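PDB 3WP9: Ice-binding protein from Colwellia, which binds to the surface of ice crystals and inhibits their growth and recrystallization, which may protect membranes from freezing injury. Local coordinates for residues Leu173-Phe179 with Val191-Val197; Val25-Thr31 with Leu209-Asn215; Ala54-Val58 with Ile68-Leu74; Ile16-Ser20 with Ala77-Met81. All coordinates share one frame; numbering follows the deposited sequence.

Contact 1: Leu173-Phe179 with Val191-Val197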
loop_
_atom_site.group_PDB
_atom_site.type_symbol
_atom_site.label_atom_id
_atom_site.label_comp_id
_atom_site.label_asym_id
_atom_site.label_seq_id
_atom_site.Cartn_x
_atom_site.Cartn_y
_atom_site.Cartn_z
ATOM N N LEU A 173 1.622 8.092 6.462
ATOM C CA LEU A 173 2.939 8.515 5.955
ATOM C C LEU A 173 2.965 10.035 5.984
ATOM O O LEU A 173 1.969 10.709 5.600
ATOM C CB LEU A 173 3.026 7.993 4.514
ATOM C CG LEU A 173 2.681 6.501 4.240
ATOM C CD1 LEU A 173 2.965 6.211 2.771
ATOM C CD2 LEU A 173 3.515 5.625 5.163
ATOM N N GLY A 174 4.097 10.563 6.408
ATOM C CA GLY A 174 4.358 11.988 6.586
ATOM C C GLY A 174 4.498 12.701 5.233
ATOM O O GLY A 174 4.053 12.209 4.195
ATOM N N THR A 175 5.029 13.923 5.323
ATOM C CA THR A 175 5.148 14.748 4.125
ATOM C C THR A 175 6.505 14.537 3.445
ATOM O O THR A 175 7.506 14.314 4.084
ATOM C CB THR A 175 5.030 16.210 4.453
ATOM O OG1 THR A 175 5.963 16.637 5.460
ATOM C CG2 THR A 175 3.532 16.565 4.954
ATOM N N TYR A 176 6.467 14.710 2.146
ATOM C CA TYR A 176 7.701 14.700 1.327
ATOM C C TYR A 176 8.569 13.451 1.603
ATOM O O TYR A 176 9.805 13.496 1.640
ATOM C CB TYR A 176 8.434 16.027 1.478
ATOM C CG TYR A 176 7.561 17.182 1.077
ATOM C CD1 TYR A 176 7.249 17.384 -0.257
ATOM C CD2 TYR A 176 7.049 18.055 2.043
ATOM C CE1 TYR A 176 6.411 18.448 -0.661
ATOM C CE2 TYR A 176 6.257 19.118 1.663
ATOM C CZ TYR A 176 5.927 19.291 0.347
ATOM O OH TYR A 176 5.152 20.364 0.014
ATOM N N ALA A 177 7.886 12.311 1.816
ATOM C CA ALA A 177 8.538 11.058 2.099
ATOM C C ALA A 177 8.477 10.218 0.863
ATOM O O ALA A 177 7.906 10.614 -0.176
ATOM C CB ALA A 177 7.777 10.357 3.288
ATOM N N SER A 178 9.069 9.034 0.931
ATOM C CA SER A 178 9.007 8.066 -0.169
ATOM C C SER A 178 8.862 6.656 0.422
ATOM O O SER A 178 9.608 6.293 1.387
ATOM C CB SER A 178 10.333 8.146 -0.948
ATOM O OG SER A 178 10.173 7.355 -2.104
ATOM N N PHE A 179 7.821 5.997 -0.069
ATOM C CA PHE A 179 7.439 4.723 0.506
ATOM C C PHE A 179 7.360 3.669 -0.596
ATOM O O PHE A 179 6.938 3.948 -1.744
ATOM C CB PHE A 179 6.096 4.883 1.293
ATOM C CG PHE A 179 5.720 3.643 2.092
ATOM C CD1 PHE A 179 6.121 3.493 3.412
ATOM C CD2 PHE A 179 4.938 2.655 1.467
ATOM C CE1 PHE A 179 5.721 2.337 4.149
ATOM C CE2 PHE A 179 4.560 1.526 2.178
ATOM C CZ PHE A 179 4.992 1.352 3.488
ATOM N N VAL A 191 -1.810 9.470 3.369
ATOM C CA VAL A 191 -0.507 9.818 2.755
ATOM C C VAL A 191 -0.484 11.379 2.765
ATOM O O VAL A 191 -1.379 11.989 2.232
ATOM C CB VAL A 191 -0.418 9.261 1.345
ATOM C CG1 VAL A 191 1.033 9.399 0.885
ATOM C CG2 VAL A 191 -0.775 7.796 1.329
ATOM N N ASN A 192 0.478 11.976 3.438
ATOM C CA ASN A 192 0.537 13.428 3.578
ATOM C C ASN A 192 1.285 14.126 2.432
ATOM O O ASN A 192 1.903 13.445 1.502
ATOM C CB ASN A 192 0.983 13.787 4.986
ATOM C CG ASN A 192 -0.196 13.794 5.970
ATOM O OD1 ASN A 192 -1.345 13.551 5.601
ATOM N ND2 ASN A 192 0.113 14.160 7.229
ATOM N N THR A 193 1.272 15.433 2.463
ATOM C CA THR A 193 1.607 16.274 1.296
ATOM C C THR A 193 2.942 15.905 0.637
ATOM O O THR A 193 3.994 15.854 1.323
ATOM C CB THR A 193 1.774 17.707 1.824
ATOM O OG1 THR A 193 0.559 18.089 2.503
ATOM C CG2 THR A 193 2.092 18.695 0.700
ATOM N N GLY A 194 2.853 15.669 -0.681
ATOM C CA GLY A 194 4.079 15.549 -1.471
ATOM C C GLY A 194 4.758 14.215 -1.495
ATOM O O GLY A 194 5.724 13.988 -2.303
ATOM N N THR A 195 4.294 13.264 -0.691
ATOM C CA THR A 195 4.946 11.971 -0.621
ATOM C C THR A 195 4.738 11.128 -1.892
ATOM O O THR A 195 3.730 11.225 -2.587
ATOM C CB THR A 195 4.416 11.255 0.652
ATOM O OG1 THR A 195 4.996 11.951 1.753
ATOM C CG2 THR A 195 4.724 9.738 0.754
ATOM N N THR A 196 5.754 10.288 -2.150
ATOM C CA THR A 196 5.640 9.362 -3.261
ATOM C C THR A 196 5.520 7.930 -2.721
ATOM O O THR A 196 6.191 7.556 -1.710
ATOM C CB THR A 196 6.974 9.378 -4.010
ATOM O OG1 THR A 196 7.119 10.672 -4.589
ATOM C CG2 THR A 196 6.984 8.287 -5.151
ATOM N N VAL A 197 4.608 7.181 -3.339
ATOM C CA VAL A 197 4.516 5.801 -2.977
ATOM C C VAL A 197 4.732 4.961 -4.283
ATOM O O VAL A 197 4.068 5.197 -5.267
ATOM C CB VAL A 197 3.114 5.461 -2.426
ATOM C CG1 VAL A 197 2.996 3.930 -2.265
ATOM C CG2 VAL A 197 2.901 6.254 -1.125
HETATM O O HOH W 1 8.768 12.615 -2.460
#
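Thr195 OG1 is gripped from two directions by the neighbouring turn: it donates to Gly174 O at 2.6 Å and accepts from Ala177 N at 2.9 Å, the latter with an N-H...O angle of 167°. The hydroxyl stands beside its own backbone N, anti to the carbonyl carbon (chi1 -71°), and this rotation sends it into the bend formed by Gly174-Ala177, while CG2 lies against the Ala177 carbonyl. A buried hydroxyl is thus satisfied entirely by backbone groups, and its rotation is fixed by them. Thr193 O, also at the bend, receives Tyr176 N at 2.8 Å and lies over the centre of the Tyr176 ring, 3.7 Å above its plane. The phenol runs alongside the Thr193 side chain, its OH 3.6 Å from Thr193 CG2. Two successive coils of a right-handed beta-helix meet here in parallel register, Leu173 beside Val191 and Phe179 beside Val197, with a corner between the two ladders. Thr193-Gly194-Thr195-Thr196 forms a T-A/G-X-T/N motif that, as in related ice-binding proteins, probably contributes to the ice-binding site; Gly194, at positive phi (84°), lies within a type II turn from Asn192 to Thr195. Thr193 OG1 is bonded in turn to Gln210 OE1 of the following coil. Inside the beta-helix, the Leu173 and Val197 side chains cross at about a right angle, Leu173 CD1 3.9 Å from Val197 CG2. A water donates to Ala177 O at 3.2 Å, with weak bonds to Gly194 O and Thr196 OG1.

Contact 2: Val25-Thr31 with Leu209-Asn215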
loop_
_atom_site.group_PDB
_atom_site.type_symbol
_atom_site.label_atom_id
_atom_site.label_comp_id
_atom_site.label_asym_id
_atom_site.label_seq_id
_atom_site.Cartn_x
_atom_site.Cartn_y
_atom_site.Cartn_z
ATOM N N VAL A 25 -6.401 15.810 -1.739
ATOM C CA VAL A 25 -6.075 17.223 -1.824
ATOM C C VAL A 25 -5.272 17.359 -3.107
ATOM O O VAL A 25 -4.176 16.866 -3.216
ATOM C CB VAL A 25 -5.254 17.712 -0.597
ATOM C CG1 VAL A 25 -4.825 19.155 -0.819
ATOM C CG2 VAL A 25 -6.039 17.528 0.743
ATOM N N TYR A 26 -5.932 17.960 -4.106
ATOM C CA TYR A 26 -5.462 18.096 -5.497
ATOM C C TYR A 26 -4.213 18.997 -5.543
ATOM O O TYR A 26 -4.086 19.949 -4.772
ATOM C CB TYR A 26 -6.602 18.776 -6.279
ATOM C CG TYR A 26 -6.428 18.885 -7.761
ATOM C CD1 TYR A 26 -6.908 17.870 -8.607
ATOM C CD2 TYR A 26 -5.825 20.008 -8.335
ATOM C CE1 TYR A 26 -6.772 17.932 -9.998
ATOM C CE2 TYR A 26 -5.683 20.091 -9.731
ATOM C CZ TYR A 26 -6.134 19.046 -10.553
ATOM O OH TYR A 26 -5.982 19.106 -11.932
ATOM N N PRO A 27 -3.288 18.723 -6.450
ATOM C CA PRO A 27 -3.323 17.583 -7.398
ATOM C C PRO A 27 -2.401 16.418 -7.008
ATOM O O PRO A 27 -1.292 16.654 -6.524
ATOM C CB PRO A 27 -2.716 18.221 -8.668
ATOM C CG PRO A 27 -1.649 19.144 -8.157
ATOM C CD PRO A 27 -2.251 19.709 -6.810
ATOM N N SER A 28 -2.871 15.209 -7.254
ATOM C CA SER A 28 -2.099 14.023 -7.061
ATOM C C SER A 28 -2.010 13.408 -8.426
ATOM O O SER A 28 -2.753 13.821 -9.315
ATOM C CB SER A 28 -2.848 13.069 -6.124
ATOM O OG SER A 28 -2.692 13.607 -4.820
ATOM N N THR A 29 -1.110 12.467 -8.581
ATOM C CA THR A 29 -1.025 11.672 -9.797
ATOM C C THR A 29 -0.973 10.237 -9.411
ATOM O O THR A 29 -0.105 9.825 -8.589
ATOM C CB THR A 29 0.282 11.979 -10.518
ATOM O OG1 THR A 29 0.270 13.346 -10.921
ATOM C CG2 THR A 29 0.371 11.156 -11.795
ATOM N N VAL A 30 -1.906 9.447 -9.906
ATOM C CA VAL A 30 -1.952 8.037 -9.606
ATOM C C VAL A 30 -1.737 7.315 -10.947
ATOM O O VAL A 30 -2.547 7.510 -11.834
ATOM C CB VAL A 30 -3.306 7.609 -8.987
ATOM C CG1 VAL A 30 -3.311 6.137 -8.687
ATOM C CG2 VAL A 30 -3.524 8.433 -7.710
ATOM N N THR A 31 -0.602 6.633 -11.089
ATOM C CA THR A 31 -0.400 5.833 -12.326
ATOM C C THR A 31 -0.796 4.394 -12.010
ATOM O O THR A 31 -0.019 3.700 -11.333
ATOM C CB THR A 31 1.084 5.868 -12.725
ATOM O OG1 THR A 31 1.495 7.226 -12.997
ATOM C CG2 THR A 31 1.300 5.039 -13.994
ATOM N N LEU A 209 -5.277 11.019 0.259
ATOM C CA LEU A 209 -4.049 11.466 -0.389
ATOM C C LEU A 209 -3.975 12.974 -0.266
ATOM O O LEU A 209 -5.034 13.674 -0.242
ATOM C CB LEU A 209 -4.073 11.160 -1.905
ATOM C CG LEU A 209 -4.293 9.661 -2.248
ATOM C CD1 LEU A 209 -4.346 9.607 -3.826
ATOM C CD2 LEU A 209 -3.203 8.771 -1.605
ATOM N N GLN A 210 -2.738 13.479 -0.234
ATOM C CA GLN A 210 -2.534 14.911 -0.230
ATOM C C GLN A 210 -1.383 15.186 -1.191
ATOM O O GLN A 210 -0.242 14.990 -0.820
ATOM C CB GLN A 210 -2.178 15.511 1.142
ATOM C CG GLN A 210 -3.297 15.372 2.108
ATOM C CD GLN A 210 -2.851 15.794 3.530
ATOM O OE1 GLN A 210 -1.716 16.284 3.755
ATOM N NE2 GLN A 210 -3.690 15.465 4.504
ATOM N N LYS A 211 -1.705 15.716 -2.381
ATOM C CA LYS A 211 -0.645 16.095 -3.362
ATOM C C LYS A 211 0.453 14.990 -3.560
ATOM O O LYS A 211 1.635 15.254 -3.351
ATOM C CB LYS A 211 -0.016 17.433 -3.028
ATOM C CG LYS A 211 -1.095 18.527 -2.926
ATOM C CD LYS A 211 -0.498 19.863 -2.589
ATOM C CE LYS A 211 -1.492 21.004 -2.750
ATOM N NZ LYS A 211 -1.035 22.207 -1.963
ATOM N N ASN A 212 0.029 13.760 -3.857
ATOM C CA ASN A 212 1.016 12.661 -3.870
ATOM C C ASN A 212 1.194 12.134 -5.311
ATOM O O ASN A 212 0.427 12.425 -6.175
ATOM C CB ASN A 212 0.517 11.483 -3.062
ATOM C CG ASN A 212 0.229 11.883 -1.602
ATOM O OD1 ASN A 212 -0.929 11.719 -1.104
ATOM N ND2 ASN A 212 1.286 12.323 -0.907
ATOM N N THR A 213 2.274 11.389 -5.402
ATOM C CA THR A 213 2.517 10.595 -6.627
ATOM C C THR A 213 2.444 9.177 -6.143
ATOM O O THR A 213 3.240 8.739 -5.292
ATOM C CB THR A 213 3.920 10.861 -7.075
ATOM O OG1 THR A 213 4.060 12.259 -7.404
ATOM C CG2 THR A 213 4.234 9.993 -8.350
ATOM N N ILE A 214 1.450 8.448 -6.640
ATOM C CA ILE A 214 1.253 7.097 -6.270
ATOM C C ILE A 214 1.431 6.235 -7.545
ATOM O O ILE A 214 0.603 6.378 -8.481
ATOM C CB ILE A 214 -0.160 6.858 -5.672
ATOM C CG1 ILE A 214 -0.512 7.914 -4.547
ATOM C CG2 ILE A 214 -0.293 5.421 -5.182
ATOM C CD1 ILE A 214 0.259 7.889 -3.253
ATOM N N ASN A 215 2.460 5.365 -7.518
ATOM C CA ASN A 215 2.770 4.548 -8.732
ATOM C C ASN A 215 2.588 3.062 -8.488
ATOM O O ASN A 215 3.108 2.543 -7.476
ATOM C CB ASN A 215 4.237 4.725 -9.082
ATOM C CG ASN A 215 4.638 6.156 -9.392
ATOM O OD1 ASN A 215 3.944 6.848 -10.112
ATOM N ND2 ASN A 215 5.773 6.580 -8.874
#
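Ser28 OG meets Asn212 N at 2.9 Å, accepting a nearly straight bond (N-H...O angle 165°) at the corner where two neighbouring coils of the beta-helix turn together. Segment 25-31, from early in the chain, lies in parallel beside segment 209-215, from its last coil. The strand axes of 29-31 and 213-215 run 4.8 Å apart and only 5° from parallel. Three backbone bonds join the segments from Asn212 onward: Thr29 N to Asn212 O, Ile214 N to Thr29 O and Thr31 N to Ile214 O. Before the corner, Val25 pairs with Gln210 (Val25 N to Leu209 O, Lys211 N to Val25 O), whereas Thr29 pairs with Thr213, so the register slips by one residue, and the cis peptide before Pro27 lies within this slip. Lys211 follows the bend with an extended chain: its CG is 3.5 Å from Val25 O and its CE the same distance from Tyr26 O. Its alpha carbon makes a CA-H...O contact with Pro27 O. On the inward face, Val30 CG2 meets Leu209 CD1 at 4.1 Å, the two side chains crossing at about a right angle. On the outward face, Val25 CG2 lies against Gln210 CG at 3.7 Å, both side chains pointing the same way. In the second shell, Asp24 OD1 bonds the Ser28 hydroxyl and Glu50 OE1 takes Ser28 N. The Asn212 amide reaches toward the preceding coil, where ND2 bonds Asn192 O and Thr195 O, while OD1 receives Gln210 N at 2.7 Å from a position 43° out of its carbonyl plane.

Contact 3: Ala54-Val58 with Ile68-Leu74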
loop_
_atom_site.group_PDB
_atom_site.type_symbol
_atom_site.label_atom_id
_atom_site.label_comp_id
_atom_site.label_asym_id
_atom_site.label_seq_id
_atom_site.Cartn_x
_atom_site.Cartn_y
_atom_site.Cartn_z
ATOM N N ALA A 54 -7.709 3.266 -14.989
ATOM C CA ALA A 54 -9.159 3.222 -14.934
ATOM C C ALA A 54 -9.566 3.541 -13.509
ATOM O O ALA A 54 -8.801 3.265 -12.560
ATOM C CB ALA A 54 -9.677 1.843 -15.255
ATOM N N MET A 55 -10.769 4.056 -13.377
ATOM C CA MET A 55 -11.369 4.335 -12.086
ATOM C C MET A 55 -12.667 3.569 -12.062
ATOM O O MET A 55 -13.535 3.840 -12.928
ATOM C CB MET A 55 -11.646 5.841 -12.000
ATOM C CG MET A 55 -12.147 6.291 -10.657
ATOM S SD MET A 55 -12.594 8.064 -10.738
ATOM C CE MET A 55 -11.004 8.812 -10.903
ATOM N N TYR A 56 -12.809 2.617 -11.111
ATOM C CA TYR A 56 -13.940 1.790 -11.022
ATOM C C TYR A 56 -14.807 2.131 -9.867
ATOM O O TYR A 56 -14.290 2.243 -8.715
ATOM C CB TYR A 56 -13.441 0.346 -10.855
ATOM C CG TYR A 56 -12.817 -0.182 -12.123
ATOM C CD1 TYR A 56 -13.611 -0.505 -13.222
ATOM C CD2 TYR A 56 -11.420 -0.306 -12.238
ATOM C CE1 TYR A 56 -13.028 -0.960 -14.415
ATOM C CE2 TYR A 56 -10.829 -0.799 -13.392
ATOM C CZ TYR A 56 -11.632 -1.080 -14.474
ATOM O OH TYR A 56 -11.041 -1.538 -15.624
ATOM N N THR A 57 -16.118 2.169 -10.108
ATOM C CA THR A 57 -17.105 2.327 -9.026
ATOM C C THR A 57 -18.189 1.270 -9.015
ATOM O O THR A 57 -18.379 0.574 -10.033
ATOM C CB THR A 57 -17.711 3.766 -9.047
ATOM O OG1 THR A 57 -18.310 4.005 -10.323
ATOM C CG2 THR A 57 -16.586 4.839 -8.963
ATOM N N VAL A 58 -18.883 1.141 -7.882
ATOM C CA VAL A 58 -19.973 0.222 -7.782
ATOM C C VAL A 58 -21.227 0.694 -8.551
ATOM O O VAL A 58 -22.126 -0.113 -8.791
ATOM C CB VAL A 58 -20.317 -0.092 -6.349
ATOM C CG1 VAL A 58 -19.082 -0.546 -5.632
ATOM C CG2 VAL A 58 -20.937 1.100 -5.581
ATOM N N ILE A 68 -16.066 3.964 -14.248
ATOM C CA ILE A 68 -16.671 2.793 -14.903
ATOM C C ILE A 68 -17.482 2.016 -13.885
ATOM O O ILE A 68 -16.984 1.651 -12.789
ATOM C CB ILE A 68 -15.572 1.918 -15.501
ATOM C CG1 ILE A 68 -14.889 2.708 -16.642
ATOM C CG2 ILE A 68 -16.231 0.619 -15.959
ATOM C CD1 ILE A 68 -13.450 2.327 -16.949
ATOM N N ASN A 69 -18.762 1.886 -14.184
ATOM C CA ASN A 69 -19.680 1.165 -13.307
ATOM C C ASN A 69 -19.363 -0.334 -13.443
ATOM O O ASN A 69 -19.726 -0.971 -14.434
ATOM C CB ASN A 69 -21.131 1.472 -13.754
ATOM C CG ASN A 69 -22.168 0.996 -12.771
ATOM O OD1 ASN A 69 -21.913 0.091 -11.981
ATOM N ND2 ASN A 69 -23.359 1.608 -12.796
ATOM N N SER A 70 -18.615 -0.869 -12.477
ATOM C CA SER A 70 -18.098 -2.232 -12.560
ATOM C C SER A 70 -18.120 -2.906 -11.192
ATOM O O SER A 70 -17.040 -3.277 -10.682
ATOM C CB SER A 70 -16.666 -2.192 -13.110
ATOM O OG SER A 70 -16.343 -3.359 -13.808
ATOM N N PRO A 71 -19.334 -3.089 -10.607
ATOM C CA PRO A 71 -19.492 -3.581 -9.236
ATOM C C PRO A 71 -18.972 -4.977 -9.031
ATOM O O PRO A 71 -18.452 -5.300 -7.952
ATOM C CB PRO A 71 -20.996 -3.499 -8.991
ATOM C CG PRO A 71 -21.592 -3.647 -10.365
ATOM C CD PRO A 71 -20.646 -2.819 -11.210
ATOM N N TYR A 72 -19.078 -5.831 -10.069
ATOM C CA TYR A 72 -18.587 -7.204 -9.847
ATOM C C TYR A 72 -17.029 -7.380 -9.790
ATOM O O TYR A 72 -16.491 -8.082 -8.924
ATOM C CB TYR A 72 -19.284 -8.178 -10.793
ATOM C CG TYR A 72 -19.085 -9.580 -10.310
ATOM C CD1 TYR A 72 -19.801 -10.068 -9.187
ATOM C CD2 TYR A 72 -18.175 -10.435 -10.943
ATOM C CE1 TYR A 72 -19.619 -11.379 -8.712
ATOM C CE2 TYR A 72 -17.993 -11.720 -10.494
ATOM C CZ TYR A 72 -18.684 -12.189 -9.390
ATOM O OH TYR A 72 -18.483 -13.452 -8.934
ATOM N N LEU A 73 -16.329 -6.721 -10.713
ATOM C CA LEU A 73 -14.882 -6.635 -10.722
ATOM C C LEU A 73 -14.424 -6.124 -9.357
ATOM O O LEU A 73 -13.457 -6.627 -8.779
ATOM C CB LEU A 73 -14.396 -5.678 -11.787
ATOM C CG LEU A 73 -12.902 -5.350 -11.711
ATOM C CD1 LEU A 73 -11.963 -6.544 -11.468
ATOM C CD2 LEU A 73 -12.395 -4.563 -12.914
ATOM N N LEU A 74 -15.177 -5.142 -8.833
ATOM C CA LEU A 74 -14.758 -4.548 -7.547
ATOM C C LEU A 74 -14.989 -5.458 -6.378
ATOM O O LEU A 74 -14.194 -5.513 -5.461
ATOM C CB LEU A 74 -15.473 -3.236 -7.321
ATOM C CG LEU A 74 -14.794 -2.074 -8.053
ATOM C CD1 LEU A 74 -15.831 -0.963 -8.138
ATOM C CD2 LEU A 74 -13.465 -1.571 -7.504
#
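With CG beside its backbone N (chi1 -71°), Tyr56 swings its ring alongside Ile68 and against the first turn of helix 71-89; Leu73, whose CG is anti to its own N (chi1 170°), sends CD2 over one face of that ring. The methyl lies 4.0 Å from the Tyr56 ring centroid and 14° off its normal, a CH-pi contact slightly offset toward the rim. The Ile68 side chain lies beside Tyr56, pointing the same way, with CG2 3.9 Å from Tyr56 CE1, and Ser70 CB approaches Tyr56 CD1 obliquely at 3.5 Å. Leu74 of the helix lays CD1 on the strand backbone, 3.8 Å from Tyr56 CB and 3.4 Å from Thr57 C. Strands 55-57 and 67-69 lie at one end of a parallel sheet of the right-handed beta-helix, and 67-69 leads into the long helix beside it. Their ladder starts with Ile68 N bonded to Met55 O; Thr57 N then donates to Ile68 O at 2.9 Å, and Ser70 N to Thr57 O at 2.8 Å. Ser70 occupies the N-cap position, so the last of these bonds ties the exit of strand 55-57 to the residue from which the helix starts. Pro71 CB packs on Val58 O, just after the strand, at 3.6 Å, and further in Leu74 touches Phe14 and Leu17 of strand 14-18. Through Leu73 and Leu74, the first turn of the helix thus packs on strand 55-57 by apolar contacts.

Contact 4: Ile16-Ser20 with Ala77-Met81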
loop_
_atom_site.group_PDB
_atom_site.type_symbol
_atom_site.label_atom_id
_atom_site.label_comp_id
_atom_site.label_asym_id
_atom_site.label_seq_id
_atom_site.Cartn_x
_atom_site.Cartn_y
_atom_site.Cartn_z
ATOM N N ILE A 16 -4.724 1.805 -6.026
ATOM C CA ILE A 16 -5.482 2.184 -4.770
ATOM C C ILE A 16 -6.804 1.433 -4.832
ATOM O O ILE A 16 -7.520 1.589 -5.826
ATOM C CB ILE A 16 -5.719 3.719 -4.644
ATOM C CG1 ILE A 16 -4.406 4.500 -4.740
ATOM C CG2 ILE A 16 -6.333 3.989 -3.251
ATOM C CD1 ILE A 16 -4.514 6.039 -4.799
ATOM N N LEU A 17 -7.139 0.724 -3.757
ATOM C CA LEU A 17 -8.419 0.035 -3.627
ATOM C C LEU A 17 -8.777 0.285 -2.189
ATOM O O LEU A 17 -7.992 0.090 -1.315
ATOM C CB LEU A 17 -8.284 -1.501 -3.869
ATOM C CG LEU A 17 -9.666 -2.228 -3.771
ATOM C CD1 LEU A 17 -10.639 -1.757 -4.845
ATOM C CD2 LEU A 17 -9.398 -3.719 -3.829
ATOM N N SER A 18 -10.003 0.735 -1.949
ATOM C CA SER A 18 -10.515 0.868 -0.576
ATOM C C SER A 18 -11.978 0.432 -0.484
ATOM O O SER A 18 -12.664 0.267 -1.545
ATOM C CB SER A 18 -10.418 2.344 -0.123
ATOM O OG SER A 18 -11.392 3.105 -0.809
ATOM N N LYS A 19 -12.474 0.415 0.741
ATOM C CA LYS A 19 -13.899 0.035 0.936
ATOM C C LYS A 19 -14.798 1.197 1.200
ATOM O O LYS A 19 -16.043 1.110 1.003
ATOM C CB LYS A 19 -14.003 -0.918 2.093
ATOM C CG LYS A 19 -13.289 -2.228 1.737
ATOM C CD LYS A 19 -13.468 -3.350 2.714
ATOM C CE LYS A 19 -14.936 -3.682 2.922
ATOM N NZ LYS A 19 -14.945 -4.854 3.859
ATOM N N SER A 20 -14.216 2.302 1.675
ATOM C CA SER A 20 -15.061 3.366 2.142
ATOM C C SER A 20 -14.699 4.756 1.612
ATOM O O SER A 20 -15.095 5.755 2.229
ATOM C CB SER A 20 -15.205 3.325 3.659
ATOM O OG SER A 20 -14.074 3.908 4.202
ATOM N N ALA A 77 -12.051 -7.889 -6.467
ATOM C CA ALA A 77 -10.866 -7.182 -5.924
ATOM C C ALA A 77 -10.908 -6.996 -4.425
ATOM O O ALA A 77 -9.902 -7.287 -3.704
ATOM C CB ALA A 77 -10.674 -5.810 -6.566
ATOM N N VAL A 78 -12.048 -6.480 -3.913
ATOM C CA VAL A 78 -12.138 -6.295 -2.450
ATOM C C VAL A 78 -12.024 -7.593 -1.674
ATOM O O VAL A 78 -11.386 -7.700 -0.595
ATOM C CB VAL A 78 -13.373 -5.463 -2.070
ATOM C CG1 VAL A 78 -13.627 -5.510 -0.537
ATOM C CG2 VAL A 78 -13.213 -4.023 -2.543
ATOM N N SER A 79 -12.679 -8.633 -2.204
ATOM C CA SER A 79 -12.515 -10.008 -1.633
ATOM C C SER A 79 -11.072 -10.476 -1.584
ATOM O O SER A 79 -10.590 -10.903 -0.535
ATOM C CB SER A 79 -13.260 -11.008 -2.545
ATOM O OG SER A 79 -14.592 -10.980 -2.119
ATOM N N ASP A 80 -10.373 -10.394 -2.725
ATOM C CA ASP A 80 -8.932 -10.807 -2.839
ATOM C C ASP A 80 -8.020 -9.955 -1.942
ATOM O O ASP A 80 -6.977 -10.429 -1.448
ATOM C CB ASP A 80 -8.463 -10.733 -4.284
ATOM C CG ASP A 80 -9.041 -11.881 -5.120
ATOM O OD1 ASP A 80 -9.478 -12.840 -4.462
ATOM O OD2 ASP A 80 -9.048 -11.764 -6.387
ATOM N N MET A 81 -8.430 -8.695 -1.724
ATOM C CA MET A 81 -7.649 -7.826 -0.818
ATOM C C MET A 81 -7.770 -8.393 0.602
ATOM O O MET A 81 -6.762 -8.469 1.342
ATOM C CB MET A 81 -8.137 -6.381 -0.867
ATOM C CG MET A 81 -7.690 -5.611 0.408
ATOM S SD MET A 81 -8.088 -3.843 0.372
ATOM C CE MET A 81 -9.907 -3.827 0.360
#
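Leu17 leaves its strand pointing at the helix, CB leading to a CG that stands anti to the backbone N (chi1 -178°) and lies 4.2 Å from Val78 CG2. At the branch, CD1 stays with the same valine methyl at 4.1 Å, while CD2 lies against the helix backbone and Ala77, 3.7 Å from Ala77 CB and 3.6 Å from Ala77 O, with Met81 CB a little farther off. The tip is thus set between the side chains of Ala77, Val78 and Met81, one face of a helical turn whose Met81 N bonds Ala77 O. In the ice-binding fold a long helix lies along one side of the right-handed beta-helix; here helix 71-89 packs on strand 14-18 without a hydrogen bond between the two segments. Leu202 of the adjoining strand 200-203 touches both Leu17 and Met81, widening the apolar layer. Beyond the strand, Lys19 lays its aliphatic chain obliquely over the helix: CD is 3.9 Å from Val78 CG1, and CG is 4.0 Å from Met81 CE. The methionine bends at its last torsion (chi3 65°), which carries CE to that lysine. Ser18 turns the other way, its hydroxyl bonded to Thr36 OG1 and Gly21 O.

How the contacts relate
Contacts 1 and 2 stack neighbouring coils of one beta-helix, their centres 10 Å apart, and share the sheet in which strands 196-198 and 213-215 are adjacent. Contacts 3 and 4 both use helix 71-89 against the same long parallel sheet, with centres 11 Å apart and Leu74 touching Leu17. The core joins the two groups: Ile16 of contact 4 packs on Leu209, Val30 and Ile214 of contact 2. Contact 3 falls within the span of contact 4, and both close before contact 1 opens. Contacts 1 and 3 lie within the span of contact 2, whose segments alternate with those of contact 4. Early and late chain thus become neighbouring coils beside the putative ice-binding motif.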